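POP2 (Saccharomyces cerevisiae, PDB 1UOC) is a 3'-exoribonuclease that prefers poly(A) and probably acts as a catalytic subunit of the CCR4-NOT mRNA deadenylase complex. Local coordinates at residues Glu27-Ile31 with Pro97-Phe102. Residue numbers count along the deposited sequence, not the author numbering.
Sequences EFAVI and PSTWQF
W100 lays its indole against the flank of helix 27-31, where I31 covers one face of it: I31 CG1 sits 3.7 Å from the centroid of the six-membered ring and 7° off its normal, a CH-pi contact. The helix runs 144° to strand 99-102, nearer antiparallel than parallel, with the two axes 10.7 Å apart at closest approach. In register, E27 lies opposite W100 and I31 opposite S98, their CA atoms 8.3 and 8.2 Å apart. Along the extended strand W100 (chi1 m, chi2 -92°) and F102 (chi1 m) point toward the helix, while T99 and Q101 turn to the other side of the sheet and touch helix 247-264. Tryptophan suits its place because one broad face packs under I31 while its single polar side-chain atom, at the edge, finds an acceptor: NE1 of W100 donates to OE2 of E27 at 3.0 Å. E27, folded m,m, can be buried because OE1 also makes a salt bridge with R17 of strand 17-19. At the indole edge, compact V30 brings CG1 to 4.1 Å from W100 CZ2. Branched I31, in m,t, serves both aromatics, its CD1 3.8 Å from F102 CZ. F28, its chi1 of -108° between wells, swings its ring from a sideways CB to F102; these flat apolar rings bridge the gap obliquely, centroids 5.5 Å apart and planes at 37°, F28 CE1 3.5 Å from F102 CE2. Such packing forms part of the buried interface between the first helix, 24-34, and the mixed sheet of the RNase D domain, an RNase H-like fold of the DEDD nucleases.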
# COMPACT_ATOMS: atom_id res chain seq x y z
N GLU A 27 -17.30 5.09 -4.93
CA GLU A 27 -16.31 4.01 -4.87
C GLU A 27 -16.08 3.59 -3.43
O GLU A 27 -15.86 2.40 -3.15
CB GLU A 27 -14.98 4.45 -5.50
CG GLU A 27 -15.10 4.74 -6.99
CD GLU A 27 -15.67 3.57 -7.79
OE1 GLU A 27 -16.19 3.82 -8.89
OE2 GLU A 27 -15.59 2.40 -7.34
N PHE A 28 -16.14 4.54 -2.50
CA PHE A 28 -15.96 4.20 -1.11
C PHE A 28 -17.18 3.44 -0.60
O PHE A 28 -17.09 2.69 0.37
CB PHE A 28 -15.70 5.43 -0.26
CG PHE A 28 -14.28 5.53 0.22
CD1 PHE A 28 -13.36 6.32 -0.44
CD2 PHE A 28 -13.85 4.72 1.28
CE1 PHE A 28 -12.02 6.31 -0.07
CE2 PHE A 28 -12.51 4.71 1.66
CZ PHE A 28 -11.59 5.50 0.98
N ALA A 29 -18.31 3.63 -1.26
CA ALA A 29 -19.53 2.92 -0.87
C ALA A 29 -19.32 1.44 -1.23
O ALA A 29 -19.69 0.55 -0.47
CB ALA A 29 -20.74 3.48 -1.59
N VAL A 30 -18.70 1.20 -2.39
CA VAL A 30 -18.41 -0.17 -2.84
C VAL A 30 -17.35 -0.82 -1.94
O VAL A 30 -17.47 -1.98 -1.58
CB VAL A 30 -17.89 -0.18 -4.29
CG1 VAL A 30 -17.42 -1.60 -4.67
CG2 VAL A 30 -18.97 0.30 -5.25
N ILE A 31 -16.31 -0.06 -1.59
CA ILE A 31 -15.25 -0.58 -0.72
C ILE A 31 -15.88 -1.03 0.60
O ILE A 31 -15.60 -2.11 1.11
CB ILE A 31 -14.19 0.52 -0.44
CG1 ILE A 31 -13.39 0.81 -1.71
CG2 ILE A 31 -13.27 0.09 0.72
CD1 ILE A 31 -12.49 2.03 -1.61
N PRO A 97 -14.96 -3.56 -9.80
CA PRO A 97 -13.58 -3.28 -9.41
C PRO A 97 -13.19 -3.81 -8.03
O PRO A 97 -13.98 -3.81 -7.09
CB PRO A 97 -13.51 -1.76 -9.49
CG PRO A 97 -14.88 -1.38 -9.00
CD PRO A 97 -15.76 -2.33 -9.79
N SER A 98 -11.93 -4.22 -7.92
CA SER A 98 -11.38 -4.75 -6.69
C SER A 98 -10.06 -4.01 -6.38
O SER A 98 -9.38 -4.30 -5.39
CB SER A 98 -11.12 -6.23 -6.91
OG SER A 98 -10.99 -6.89 -5.68
N THR A 99 -9.71 -3.06 -7.24
CA THR A 99 -8.49 -2.27 -7.06
C THR A 99 -8.82 -0.86 -7.47
O THR A 99 -9.49 -0.64 -8.48
CB THR A 99 -7.33 -2.80 -7.92
OG1 THR A 99 -7.01 -4.13 -7.53
CG2 THR A 99 -6.07 -1.93 -7.73
N TRP A 100 -8.35 0.10 -6.69
CA TRP A 100 -8.64 1.50 -6.95
C TRP A 100 -7.35 2.30 -6.96
O TRP A 100 -6.39 1.96 -6.26
CB TRP A 100 -9.54 2.06 -5.84
CG TRP A 100 -10.92 1.46 -5.82
CD1 TRP A 100 -12.03 1.94 -6.45
CD2 TRP A 100 -11.31 0.23 -5.19
NE1 TRP A 100 -13.09 1.08 -6.26
CE2 TRP A 100 -12.68 0.02 -5.49
CE3 TRP A 100 -10.64 -0.71 -4.40
CZ2 TRP A 100 -13.38 -1.09 -5.03
CZ3 TRP A 100 -11.34 -1.82 -3.95
CH2 TRP A 100 -12.70 -2.01 -4.27
N GLN A 101 -7.35 3.36 -7.76
CA GLN A 101 -6.22 4.27 -7.82
C GLN A 101 -6.81 5.63 -7.57
O GLN A 101 -7.44 6.21 -8.44
CB GLN A 101 -5.53 4.26 -9.18
CG GLN A 101 -4.28 5.16 -9.16
CD GLN A 101 -3.46 5.06 -10.44
OE1 GLN A 101 -3.77 5.70 -11.43
NE2 GLN A 101 -2.41 4.27 -10.40
N PHE A 102 -6.60 6.14 -6.36
CA PHE A 102 -7.10 7.45 -6.01
C PHE A 102 -6.12 8.51 -6.50
O PHE A 102 -4.92 8.45 -6.22
CB PHE A 102 -7.29 7.55 -4.50
CG PHE A 102 -8.26 6.54 -3.93
CD1 PHE A 102 -7.84 5.26 -3.59
CD2 PHE A 102 -9.60 6.87 -3.75
CE1 PHE A 102 -8.73 4.32 -3.07
CE2 PHE A 102 -10.50 5.95 -3.23
CZ PHE A 102 -10.06 4.66 -2.89